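Long-range contacts in designed helical repeat protein (Synthetic construct, PDB 5CWM), which has no known natural function, being a computationally designed protein that folds into a stacked array of repeated alpha-helices: residues Arg129-Leu134 / Arg152-Ala157; Ala146-Leu151 / Ser200-Glu205; Lys12-Ala17 / Glu41-Glu46. All blocks are in the same frame, centred on the assembly; numbering follows the deposited sequence.

Interaction 1: Arg129-Leu134 / Arg152-Ala157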
ATOM      1  N   ARG A 129       3.551   1.689   1.336  1.00 67.16           N
ATOM      2  CA  ARG A 129       3.798   0.319   1.777  1.00 72.55           C
ATOM      3  C   ARG A 129       3.677  -0.657   0.610  1.00 72.60           C
ATOM      4  O   ARG A 129       4.452  -1.607   0.498  1.00 82.67           O
ATOM      5  CB  ARG A 129       2.831  -0.080   2.893  1.00 78.98           C
ATOM      6  CG  ARG A 129       3.163   0.508   4.253  1.00 87.58           C
ATOM      7  CD  ARG A 129       2.859  -0.492   5.358  1.00 93.94           C
ATOM      8  NE  ARG A 129       1.463  -0.922   5.342  1.00 95.12           N
ATOM      9  CZ  ARG A 129       1.030  -2.072   5.851  1.00 89.15           C
ATOM     10  NH1 ARG A 129       1.888  -2.915   6.410  1.00 85.21           N
ATOM     11  NH2 ARG A 129      -0.257  -2.383   5.795  1.00 88.31           N
ATOM     12  N   VAL A 130       2.698  -0.412  -0.256  1.00 64.33           N
ATOM     13  CA  VAL A 130       2.505  -1.222  -1.453  1.00 54.61           C
ATOM     14  C   VAL A 130       3.706  -1.089  -2.382  1.00 51.19           C
ATOM     15  O   VAL A 130       4.139  -2.063  -2.990  1.00 50.08           O
ATOM     16  CB  VAL A 130       1.215  -0.826  -2.204  1.00 50.65           C
ATOM     17  CG1 VAL A 130       1.146  -1.506  -3.563  1.00 44.24           C
ATOM     18  CG2 VAL A 130      -0.008  -1.179  -1.373  1.00 48.91           C
ATOM     19  N   ALA A 131       4.251   0.120  -2.478  1.00 49.83           N
ATOM     20  CA  ALA A 131       5.421   0.367  -3.313  1.00 52.63           C
ATOM     21  C   ALA A 131       6.634  -0.401  -2.792  1.00 54.36           C
ATOM     22  O   ALA A 131       7.366  -1.025  -3.565  1.00 53.41           O
ATOM     23  CB  ALA A 131       5.723   1.857  -3.378  1.00 54.74           C
ATOM     24  N   GLU A 132       6.836  -0.352  -1.480  1.00 58.98           N
ATOM     25  CA  GLU A 132       7.931  -1.080  -0.844  1.00 62.75           C
ATOM     26  C   GLU A 132       7.771  -2.584  -1.044  1.00 60.35           C
ATOM     27  O   GLU A 132       8.740  -3.300  -1.311  1.00 64.24           O
ATOM     28  CB  GLU A 132       7.998  -0.747   0.647  1.00 70.42           C
ATOM     29  CG  GLU A 132       8.183   0.733   0.942  1.00 82.08           C
ATOM     30  CD  GLU A 132       8.072   1.052   2.420  1.00 95.94           C
ATOM     31  OE1 GLU A 132       7.729   0.139   3.202  1.00109.53           O
ATOM     32  OE2 GLU A 132       8.325   2.214   2.800  1.00 93.50           O
ATOM     33  N   LEU A 133       6.533  -3.053  -0.920  1.00 58.34           N
ATOM     34  CA  LEU A 133       6.220  -4.460  -1.127  1.00 56.02           C
ATOM     35  C   LEU A 133       6.553  -4.885  -2.554  1.00 57.82           C
ATOM     36  O   LEU A 133       7.164  -5.930  -2.774  1.00 58.73           O
ATOM     37  CB  LEU A 133       4.746  -4.726  -0.824  1.00 53.01           C
ATOM     38  CG  LEU A 133       4.300  -6.186  -0.846  1.00 56.39           C
ATOM     39  CD1 LEU A 133       5.154  -7.017   0.096  1.00 55.26           C
ATOM     40  CD2 LEU A 133       2.837  -6.282  -0.465  1.00 64.47           C
ATOM     41  N   LEU A 134       6.156  -4.057  -3.515  1.00 57.05           N
ATOM     42  CA  LEU A 134       6.461  -4.289  -4.921  1.00 56.51           C
ATOM     43  C   LEU A 134       7.963  -4.293  -5.147  1.00 58.37           C
ATOM     44  O   LEU A 134       8.466  -4.991  -6.025  1.00 58.40           O
ATOM     45  CB  LEU A 134       5.801  -3.227  -5.803  1.00 57.93           C
ATOM     46  CG  LEU A 134       4.280  -3.292  -5.957  1.00 60.14           C
ATOM     47  CD1 LEU A 134       3.761  -2.072  -6.700  1.00 59.13           C
ATOM     48  CD2 LEU A 134       3.878  -4.566  -6.675  1.00 60.36           C
ATOM     49  N   ARG A 152       6.932   3.509 -10.075  1.00 80.22           N
ATOM     50  CA  ARG A 152       5.725   4.171 -10.560  1.00 81.41           C
ATOM     51  C   ARG A 152       4.734   4.408  -9.423  1.00 73.53           C
ATOM     52  O   ARG A 152       4.247   5.523  -9.232  1.00 72.80           O
ATOM     53  CB  ARG A 152       5.076   3.336 -11.667  1.00 89.73           C
ATOM     54  CG  ARG A 152       4.365   4.138 -12.749  1.00 99.97           C
ATOM     55  CD  ARG A 152       2.946   4.509 -12.353  1.00106.28           C
ATOM     56  NE  ARG A 152       2.839   5.899 -11.921  1.00115.30           N
ATOM     57  CZ  ARG A 152       1.687   6.535 -11.730  1.00116.36           C
ATOM     58  NH1 ARG A 152       0.539   5.905 -11.935  1.00115.41           N
ATOM     59  NH2 ARG A 152       1.682   7.802 -11.337  1.00116.36           N
ATOM     60  N   VAL A 153       4.451   3.352  -8.666  1.00 69.92           N
ATOM     61  CA  VAL A 153       3.537   3.428  -7.530  1.00 67.17           C
ATOM     62  C   VAL A 153       4.063   4.380  -6.456  1.00 67.44           C
ATOM     63  O   VAL A 153       3.299   5.144  -5.866  1.00 70.16           O
ATOM     64  CB  VAL A 153       3.293   2.029  -6.920  1.00 66.24           C
ATOM     65  CG1 VAL A 153       2.623   2.134  -5.559  1.00 67.66           C
ATOM     66  CG2 VAL A 153       2.455   1.182  -7.865  1.00 67.54           C
ATOM     67  N   ALA A 154       5.369   4.331  -6.215  1.00 66.28           N
ATOM     68  CA  ALA A 154       6.024   5.240  -5.276  1.00 67.44           C
ATOM     69  C   ALA A 154       5.752   6.702  -5.628  1.00 69.42           C
ATOM     70  O   ALA A 154       5.132   7.442  -4.850  1.00 68.67           O
ATOM     71  CB  ALA A 154       7.522   4.975  -5.240  1.00 55.90           C
ATOM     72  N   GLU A 155       6.230   7.116  -6.801  1.00 74.63           N
ATOM     73  CA  GLU A 155       6.034   8.489  -7.258  1.00 78.49           C
ATOM     74  C   GLU A 155       4.548   8.856  -7.311  1.00 79.34           C
ATOM     75  O   GLU A 155       4.177  10.009  -7.077  1.00 84.70           O
ATOM     76  CB  GLU A 155       6.679   8.695  -8.631  1.00 81.71           C
ATOM     77  CG  GLU A 155       6.698  10.145  -9.091  1.00 86.88           C
ATOM     78  CD  GLU A 155       7.399  10.329 -10.423  1.00 90.74           C
ATOM     79  OE1 GLU A 155       7.832   9.318 -11.014  1.00 90.17           O
ATOM     80  OE2 GLU A 155       7.517  11.487 -10.876  1.00 93.73           O
ATOM     81  N   GLU A 156       3.704   7.871  -7.609  1.00 77.43           N
ATOM     82  CA  GLU A 156       2.259   8.083  -7.620  1.00 80.29           C
ATOM     83  C   GLU A 156       1.757   8.471  -6.233  1.00 73.97           C
ATOM     84  O   GLU A 156       0.963   9.399  -6.090  1.00 73.18           O
ATOM     85  CB  GLU A 156       1.530   6.831  -8.109  1.00 89.14           C
ATOM     86  CG  GLU A 156       0.015   6.963  -8.112  1.00100.18           C
ATOM     87  CD  GLU A 156      -0.684   5.702  -8.584  1.00111.22           C
ATOM     88  OE1 GLU A 156       0.008   4.692  -8.829  1.00117.73           O
ATOM     89  OE2 GLU A 156      -1.927   5.722  -8.709  1.00119.29           O
ATOM     90  N   ALA A 157       2.222   7.751  -5.216  1.00 70.54           N
ATOM     91  CA  ALA A 157       1.872   8.050  -3.833  1.00 69.74           C
ATOM     92  C   ALA A 157       2.360   9.440  -3.464  1.00 73.54           C
ATOM     93  O   ALA A 157       1.631  10.231  -2.852  1.00 74.54           O
ATOM     94  CB  ALA A 157       2.465   7.013  -2.894  1.00 67.86           C
TER
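V153 projects from helix 144-170 between A131 and L134 of helix 117-141, and its two methyls divide the work. CG1, anti to the backbone N (chi1 166°), rests on A131, 3.8 Å from the A131 CB. CG2 meets L134 instead, 3.7 Å from the L134 CD1, where the two side chains cross at about a right angle. A131 and A154 face each other where the backbones come nearest. The CA atoms of A131 and A154 are 5.3 Å apart, and the CB atoms of A131 and A154 4.1 Å. With only methyls at this level, the axes of the two short segments approach to 8.4 Å while running antiparallel at 165°. V130 adds a looser touch, its CG1 4.4 Å from the CG1 of V153, and it also packs on A101 of helix 87-114. That helix meets L134 as well, through L94 and A97, so a third helix backs the interface.

The solvent side of helix 144-170 is quite different. R152 is exposed and E156 partly so; R152 NH1 lies 3.4 Å from E156 OE1, but that oxygen sits well off the guanidinium plane, so charge attraction alone joins the two. The CB of E156 lies against one face of the same guanidinium, offset toward its rim. E155, by contrast, is buried and forms salt bridges with R206 and R209 of helix 201-226.

All five residues that touch between the segments are apolar and buried. The pairing of these helices here therefore rests on close fit and exclusion of water, and no charged group takes part in the contact between these segments.

Interaction 2: Ala146-Leu151 / Ser200-Glu205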
ATOM      1  N   ALA A 146       8.484  -5.388 -12.409  1.00 98.14           N
ATOM      2  CA  ALA A 146       8.087  -5.232 -11.017  1.00 95.04           C
ATOM      3  C   ALA A 146       8.741  -3.998 -10.403  1.00 99.29           C
ATOM      4  O   ALA A 146       8.147  -3.322  -9.563  1.00105.04           O
ATOM      5  CB  ALA A 146       8.443  -6.478 -10.222  1.00 91.78           C
ATOM      6  N   LEU A 147       9.968  -3.711 -10.828  1.00 98.00           N
ATOM      7  CA  LEU A 147      10.690  -2.533 -10.360  1.00 97.36           C
ATOM      8  C   LEU A 147      10.081  -1.260 -10.945  1.00101.95           C
ATOM      9  O   LEU A 147       9.896  -0.264 -10.237  1.00 99.01           O
ATOM     10  CB  LEU A 147      12.173  -2.635 -10.723  1.00 94.89           C
ATOM     11  CG  LEU A 147      13.083  -1.480 -10.302  1.00 92.56           C
ATOM     12  CD1 LEU A 147      14.370  -2.015  -9.697  1.00 90.22           C
ATOM     13  CD2 LEU A 147      13.389  -0.577 -11.487  1.00 97.52           C
ATOM     14  N   GLU A 148       9.784  -1.300 -12.241  1.00111.51           N
ATOM     15  CA  GLU A 148       9.112  -0.194 -12.916  1.00116.99           C
ATOM     16  C   GLU A 148       7.805   0.138 -12.205  1.00108.94           C
ATOM     17  O   GLU A 148       7.537   1.297 -11.873  1.00111.61           O
ATOM     18  CB  GLU A 148       8.840  -0.538 -14.383  1.00129.11           C
ATOM     19  CG  GLU A 148      10.083  -0.878 -15.191  1.00139.74           C
ATOM     20  CD  GLU A 148      10.961   0.329 -15.450  1.00143.05           C
ATOM     21  OE1 GLU A 148      10.475   1.289 -16.084  1.00145.77           O
ATOM     22  OE2 GLU A 148      12.133   0.318 -15.020  1.00144.85           O
ATOM     23  N   ARG A 149       7.004  -0.897 -11.969  1.00102.95           N
ATOM     24  CA  ARG A 149       5.736  -0.756 -11.264  1.00 95.37           C
ATOM     25  C   ARG A 149       5.954  -0.198  -9.862  1.00 87.64           C
ATOM     26  O   ARG A 149       5.190   0.647  -9.399  1.00 85.27           O
ATOM     27  CB  ARG A 149       5.011  -2.102 -11.187  1.00 95.49           C
ATOM     28  CG  ARG A 149       3.574  -2.001 -10.705  1.00 94.96           C
ATOM     29  CD  ARG A 149       2.721  -1.219 -11.692  1.00 98.66           C
ATOM     30  NE  ARG A 149       2.650  -1.881 -12.992  1.00105.07           N
ATOM     31  CZ  ARG A 149       1.637  -2.648 -13.385  1.00105.17           C
ATOM     32  NH1 ARG A 149       0.600  -2.843 -12.584  1.00104.54           N
ATOM     33  NH2 ARG A 149       1.659  -3.212 -14.585  1.00106.65           N
ATOM     34  N   ALA A 150       6.998  -0.684  -9.196  1.00 83.66           N
ATOM     35  CA  ALA A 150       7.368  -0.208  -7.866  1.00 76.16           C
ATOM     36  C   ALA A 150       7.581   1.304  -7.853  1.00 72.00           C
ATOM     37  O   ALA A 150       6.862   2.032  -7.166  1.00 70.63           O
ATOM     38  CB  ALA A 150       8.617  -0.922  -7.374  1.00 75.07           C
ATOM     39  N   LEU A 151       8.580   1.762  -8.605  1.00 74.18           N
ATOM     40  CA  LEU A 151       8.898   3.186  -8.695  1.00 76.70           C
ATOM     41  C   LEU A 151       7.683   4.019  -9.101  1.00 78.47           C
ATOM     42  O   LEU A 151       7.432   5.095  -8.540  1.00 80.53           O
ATOM     43  CB  LEU A 151      10.037   3.411  -9.690  1.00 80.51           C
ATOM     44  CG  LEU A 151      11.326   2.621  -9.450  1.00 82.71           C
ATOM     45  CD1 LEU A 151      12.343   2.899 -10.546  1.00 87.19           C
ATOM     46  CD2 LEU A 151      11.907   2.945  -8.084  1.00 83.29           C
ATOM     47  N   SER A 200      19.646   2.825 -10.364  1.00131.16           N
ATOM     48  CA  SER A 200      18.628   2.910 -11.405  1.00129.19           C
ATOM     49  C   SER A 200      18.634   4.264 -12.105  1.00136.54           C
ATOM     50  O   SER A 200      18.894   5.297 -11.487  1.00137.72           O
ATOM     51  CB  SER A 200      17.243   2.633 -10.817  1.00120.30           C
ATOM     52  OG  SER A 200      16.235   2.759 -11.804  1.00117.47           O
ATOM     53  N   GLU A 201      18.343   4.248 -13.401  1.00141.22           N
ATOM     54  CA  GLU A 201      18.301   5.467 -14.197  1.00147.48           C
ATOM     55  C   GLU A 201      17.058   6.290 -13.873  1.00141.62           C
ATOM     56  O   GLU A 201      17.105   7.519 -13.845  1.00143.61           O
ATOM     57  CB  GLU A 201      18.335   5.130 -15.689  1.00157.42           C
ATOM     58  CG  GLU A 201      19.471   4.199 -16.091  1.00164.83           C
ATOM     59  CD  GLU A 201      19.394   3.777 -17.545  1.00168.99           C
ATOM     60  OE1 GLU A 201      18.607   4.383 -18.301  1.00170.99           O
ATOM     61  OE2 GLU A 201      20.120   2.836 -17.932  1.00172.66           O
ATOM     62  N   GLU A 202      15.949   5.600 -13.627  1.00135.23           N
ATOM     63  CA  GLU A 202      14.678   6.258 -13.345  1.00131.61           C
ATOM     64  C   GLU A 202      14.606   6.784 -11.916  1.00123.02           C
ATOM     65  O   GLU A 202      14.059   7.859 -11.672  1.00122.52           O
ATOM     66  CB  GLU A 202      13.513   5.299 -13.597  1.00135.00           C
ATOM     67  CG  GLU A 202      13.354   4.871 -15.044  1.00145.81           C
ATOM     68  CD  GLU A 202      12.143   3.986 -15.258  1.00145.05           C
ATOM     69  OE1 GLU A 202      11.565   3.514 -14.255  1.00142.03           O
ATOM     70  OE2 GLU A 202      11.764   3.767 -16.428  1.00149.10           O
ATOM     71  N   ALA A 203      15.157   6.013 -10.982  1.00115.77           N
ATOM     72  CA  ALA A 203      15.085   6.335  -9.559  1.00109.02           C
ATOM     73  C   ALA A 203      15.621   7.729  -9.257  1.00110.20           C
ATOM     74  O   ALA A 203      15.044   8.461  -8.454  1.00105.91           O
ATOM     75  CB  ALA A 203      15.838   5.294  -8.747  1.00105.67           C
ATOM     76  N   LYS A 204      16.722   8.090  -9.909  1.00117.72           N
ATOM     77  CA  LYS A 204      17.331   9.403  -9.725  1.00127.40           C
ATOM     78  C   LYS A 204      16.377  10.522 -10.139  1.00124.65           C
ATOM     79  O   LYS A 204      16.101  11.435  -9.360  1.00121.91           O
ATOM     80  CB  LYS A 204      18.633   9.503 -10.521  1.00142.72           C
ATOM     81  CG  LYS A 204      19.655   8.431 -10.174  1.00155.46           C
ATOM     82  CD  LYS A 204      20.917   8.580 -11.010  1.00171.53           C
ATOM     83  CE  LYS A 204      21.943   7.514 -10.658  1.00175.67           C
ATOM     84  NZ  LYS A 204      23.190   7.660 -11.458  1.00185.89           N
ATOM     85  N   GLU A 205      15.874  10.432 -11.366  1.00124.88           N
ATOM     86  CA  GLU A 205      14.965  11.435 -11.914  1.00125.33           C
ATOM     87  C   GLU A 205      13.699  11.573 -11.071  1.00119.47           C
ATOM     88  O   GLU A 205      13.298  12.685 -10.709  1.00127.04           O
ATOM     89  CB  GLU A 205      14.598  11.080 -13.357  1.00128.68           C
ATOM     90  CG  GLU A 205      15.799  10.847 -14.261  1.00136.03           C
ATOM     91  CD  GLU A 205      15.404  10.420 -15.662  1.00141.77           C
ATOM     92  OE1 GLU A 205      14.190  10.380 -15.952  1.00144.72           O
ATOM     93  OE2 GLU A 205      16.307  10.123 -16.472  1.00146.74           O
TER
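The carboxylates of E148 and E202 confront each other with their planes turned 57° apart, neither laid flat on the other. E148 OE1 makes the nearest approach, modelled 2.8 Å from E202 OE2 and 3.1 Å from E202 OE1. Both groups are acceptors, so this is a meeting of like charges; at this resolution the spacing is doubtful. R206 offers E202 OE1 a long, weak ion pair. L151 is a further, apolar neighbour of E202, its CD1 lying 3.8 Å from E202 OE1.

The two glutamates arrive differently. E148 folds over at chi2 (-71°), whereas E202 is extended beyond CG, and the two side chains cross at about a right angle. An alanine at E148 would probably leave a gap beside the E202 carboxylate where the E148 carboxylate lay.

L151 CD1 also approaches the start of the second helix, 4.1 Å from S200 OG and 4.2 Å from A203 N. S200 is the N-cap there: its OG accepts a weak bond of 3.4 Å from E202 N. L147 grazes the same hydroxyl with its CD2. L151 packs further on L191 and I194 of helix 174-198, which comes between the two helices along the chain.

The segment axes run almost parallel, 4° apart, but stay 10.8 Å from each other, so contact is made mainly by the long side chains of E148, L151 and E202. Such parallel pairing of a helix with the next but one along the chain is characteristic of stacked alpha-helical repeat folds.

Interaction 3: Lys12-Ala17 / Glu41-Glu46; sequences KLVKEA and EEAARE
L13 carries most of the contact between helix 3-27 and helix 30-57, and its apolar part centres on A43. The CB atoms of L13 and A43 are 3.8 Å apart, at the point where the two backbones come nearest. V14 reaches the same alanine from beside L13, its CG2 3.9 Å from A43 CB, and turns also to R72 and V73 of helix 60-84. One small methyl thus serves two larger side chains, and the segment axes pass 8.8 Å apart in antiparallel fashion.

Beyond this, apolar meets polar. L13 is extended at chi2 (-175°), which places CD1 against the E46 carboxylate. L13 CD1 lies 3.4 Å from each of E46 OE1 and E46 OE2, with the two side chains crossing at about a right angle. E42 flanks the same methyl through its CG. The E46 charge is answered by R9, which forms a salt bridge to OE2.

Two further ionic pairs lie within single helices. R45 NH2 gives E42 OE1 a weak bond of 3.4 Å, the oxygen at the guanidinium edge and in its plane. K12 and E16 form a salt bridge one turn apart. E41, in turn, forms a salt bridge with R92 of helix 87-114.

Two consecutive helices packed antiparallel, 166° apart, form a helical hairpin, here the first of this alpha-helical repeat fold, with a small apolar seam between them.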
ATOM      1  N   LYS A  12      -9.398 -12.984  10.749  1.00 71.88           N
ATOM      2  CA  LYS A  12      -9.298 -14.359  11.222  1.00 76.72           C
ATOM      3  C   LYS A  12      -8.813 -15.279  10.108  1.00 69.72           C
ATOM      4  O   LYS A  12      -8.049 -16.213  10.354  1.00 67.43           O
ATOM      5  CB  LYS A  12     -10.643 -14.850  11.761  1.00 88.82           C
ATOM      6  CG  LYS A  12     -10.584 -16.252  12.351  1.00100.93           C
ATOM      7  CD  LYS A  12     -11.961 -16.765  12.725  1.00113.78           C
ATOM      8  CE  LYS A  12     -11.884 -18.190  13.244  1.00125.72           C
ATOM      9  NZ  LYS A  12     -11.230 -19.097  12.262  1.00128.13           N
ATOM     10  N   LEU A  13      -9.259 -15.012   8.883  1.00 66.71           N
ATOM     11  CA  LEU A  13      -8.803 -15.784   7.732  1.00 65.95           C
ATOM     12  C   LEU A  13      -7.311 -15.572   7.498  1.00 63.13           C
ATOM     13  O   LEU A  13      -6.585 -16.513   7.175  1.00 61.04           O
ATOM     14  CB  LEU A  13      -9.593 -15.407   6.477  1.00 66.84           C
ATOM     15  CG  LEU A  13     -11.049 -15.868   6.418  1.00 71.51           C
ATOM     16  CD1 LEU A  13     -11.659 -15.531   5.067  1.00 70.66           C
ATOM     17  CD2 LEU A  13     -11.156 -17.359   6.701  1.00 73.50           C
ATOM     18  N   VAL A  14      -6.861 -14.333   7.665  1.00 60.45           N
ATOM     19  CA  VAL A  14      -5.450 -14.002   7.512  1.00 59.23           C
ATOM     20  C   VAL A  14      -4.604 -14.719   8.560  1.00 60.42           C
ATOM     21  O   VAL A  14      -3.590 -15.337   8.233  1.00 59.56           O
ATOM     22  CB  VAL A  14      -5.210 -12.486   7.617  1.00 58.41           C
ATOM     23  CG1 VAL A  14      -3.722 -12.188   7.687  1.00 59.46           C
ATOM     24  CG2 VAL A  14      -5.847 -11.765   6.440  1.00 58.67           C
ATOM     25  N   LYS A  15      -5.028 -14.633   9.818  1.00 67.82           N
ATOM     26  CA  LYS A  15      -4.345 -15.317  10.913  1.00 73.58           C
ATOM     27  C   LYS A  15      -4.271 -16.821  10.662  1.00 73.80           C
ATOM     28  O   LYS A  15      -3.215 -17.441  10.812  1.00 75.31           O
ATOM     29  CB  LYS A  15      -5.055 -15.042  12.242  1.00 83.21           C
ATOM     30  CG  LYS A  15      -4.963 -13.600  12.715  1.00 89.73           C
ATOM     31  CD  LYS A  15      -3.601 -13.301  13.319  1.00 97.59           C
ATOM     32  CE  LYS A  15      -3.349 -14.163  14.549  1.00107.64           C
ATOM     33  NZ  LYS A  15      -2.037 -13.864  15.186  1.00108.65           N
ATOM     34  N   GLU A  16      -5.403 -17.393  10.267  1.00 74.21           N
ATOM     35  CA  GLU A  16      -5.504 -18.818   9.982  1.00 76.53           C
ATOM     36  C   GLU A  16      -4.559 -19.227   8.858  1.00 70.85           C
ATOM     37  O   GLU A  16      -3.925 -20.281   8.922  1.00 65.17           O
ATOM     38  CB  GLU A  16      -6.947 -19.179   9.623  1.00 86.35           C
ATOM     39  CG  GLU A  16      -7.175 -20.644   9.300  1.00 97.04           C
ATOM     40  CD  GLU A  16      -8.635 -20.955   9.039  1.00107.91           C
ATOM     41  OE1 GLU A  16      -9.487 -20.086   9.325  1.00108.90           O
ATOM     42  OE2 GLU A  16      -8.930 -22.065   8.547  1.00115.83           O
ATOM     43  N   ALA A  17      -4.465 -18.384   7.834  1.00 70.07           N
ATOM     44  CA  ALA A  17      -3.575 -18.636   6.705  1.00 64.21           C
ATOM     45  C   ALA A  17      -2.110 -18.574   7.132  1.00 60.92           C
ATOM     46  O   ALA A  17      -1.299 -19.406   6.719  1.00 59.27           O
ATOM     47  CB  ALA A  17      -3.841 -17.641   5.589  1.00 52.32           C
ATOM     48  N   GLU A  41      -6.002 -15.911  -0.298  1.00 68.92           N
ATOM     49  CA  GLU A  41      -6.732 -15.392  -1.451  1.00 71.10           C
ATOM     50  C   GLU A  41      -8.200 -15.126  -1.122  1.00 67.48           C
ATOM     51  O   GLU A  41      -8.765 -14.110  -1.540  1.00 68.39           O
ATOM     52  CB  GLU A  41      -6.625 -16.360  -2.630  1.00 81.72           C
ATOM     53  CG  GLU A  41      -5.249 -16.392  -3.275  1.00 86.92           C
ATOM     54  CD  GLU A  41      -5.184 -17.333  -4.459  1.00 97.49           C
ATOM     55  OE1 GLU A  41      -5.858 -18.384  -4.424  1.00104.33           O
ATOM     56  OE2 GLU A  41      -4.463 -17.018  -5.429  1.00103.35           O
ATOM     57  N   GLU A  42      -8.814 -16.038  -0.374  1.00 67.48           N
ATOM     58  CA  GLU A  42     -10.197 -15.859   0.058  1.00 70.37           C
ATOM     59  C   GLU A  42     -10.317 -14.636   0.963  1.00 64.18           C
ATOM     60  O   GLU A  42     -11.268 -13.854   0.851  1.00 64.71           O
ATOM     61  CB  GLU A  42     -10.705 -17.107   0.782  1.00 78.87           C
ATOM     62  CG  GLU A  42     -12.142 -17.000   1.278  1.00 90.23           C
ATOM     63  CD  GLU A  42     -13.145 -16.861   0.147  1.00101.71           C
ATOM     64  OE1 GLU A  42     -12.880 -17.378  -0.958  1.00104.36           O
ATOM     65  OE2 GLU A  42     -14.203 -16.231   0.366  1.00108.57           O
ATOM     66  N   ALA A  43      -9.341 -14.476   1.852  1.00 58.63           N
ATOM     67  CA  ALA A  43      -9.293 -13.323   2.742  1.00 57.63           C
ATOM     68  C   ALA A  43      -9.248 -12.024   1.943  1.00 58.71           C
ATOM     69  O   ALA A  43      -9.968 -11.072   2.248  1.00 57.89           O
ATOM     70  CB  ALA A  43      -8.095 -13.418   3.673  1.00 56.51           C
ATOM     71  N   ALA A  44      -8.405 -11.996   0.915  1.00 61.06           N
ATOM     72  CA  ALA A  44      -8.288 -10.825   0.051  1.00 59.42           C
ATOM     73  C   ALA A  44      -9.589 -10.556  -0.701  1.00 62.36           C
ATOM     74  O   ALA A  44     -10.000  -9.403  -0.853  1.00 62.16           O
ATOM     75  CB  ALA A  44      -7.141 -11.004  -0.929  1.00 55.37           C
ATOM     76  N   ARG A  45     -10.231 -11.623  -1.171  1.00 69.77           N
ATOM     77  CA  ARG A  45     -11.512 -11.504  -1.864  1.00 79.39           C
ATOM     78  C   ARG A  45     -12.565 -10.852  -0.972  1.00 81.90           C
ATOM     79  O   ARG A  45     -13.160  -9.826  -1.333  1.00 80.76           O
ATOM     80  CB  ARG A  45     -12.003 -12.878  -2.329  1.00 88.39           C
ATOM     81  CG  ARG A  45     -11.992 -13.068  -3.838  1.00 96.35           C
ATOM     82  CD  ARG A  45     -10.899 -14.029  -4.277  1.00102.57           C
ATOM     83  NE  ARG A  45     -11.111 -15.375  -3.752  1.00109.00           N
ATOM     84  CZ  ARG A  45     -10.372 -16.430  -4.080  1.00114.82           C
ATOM     85  NH1 ARG A  45      -9.369 -16.300  -4.938  1.00115.50           N
ATOM     86  NH2 ARG A  45     -10.637 -17.618  -3.553  1.00120.28           N
ATOM     87  N   GLU A  46     -12.783 -11.449   0.196  1.00 84.84           N
ATOM     88  CA  GLU A  46     -13.747 -10.925   1.157  1.00 84.87           C
ATOM     89  C   GLU A  46     -13.416  -9.486   1.537  1.00 77.08           C
ATOM     90  O   GLU A  46     -14.311  -8.649   1.663  1.00 79.48           O
ATOM     91  CB  GLU A  46     -13.791 -11.805   2.407  1.00 91.52           C
ATOM     92  CG  GLU A  46     -14.227 -13.236   2.139  1.00 99.48           C
ATOM     93  CD  GLU A  46     -14.374 -14.044   3.412  1.00107.74           C
ATOM     94  OE1 GLU A  46     -14.241 -13.459   4.507  1.00111.07           O
ATOM     95  OE2 GLU A  46     -14.620 -15.265   3.319  1.00114.08           O
TER

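How the interactions relate
Interaction 3 comes first along the chain, joining helices 3-27 and 30-57 before either of the others opens. Interactions 1 and 2 follow; they interleave along the chain and share helix 144-170: one pairs it with helix 117-141 before it, the other with helix 201-226 beyond it. Their centres are about 10 Å apart and they touch, L134 CB lying 4.0 Å from A150 CB. Interaction 3 stands apart, its centre about 23 Å from that of interaction 1 and about 31 Å from that of interaction 2, across the chain's centre. Antiparallel neighbours and parallel next-but-one helices together extend one layered array from end to end.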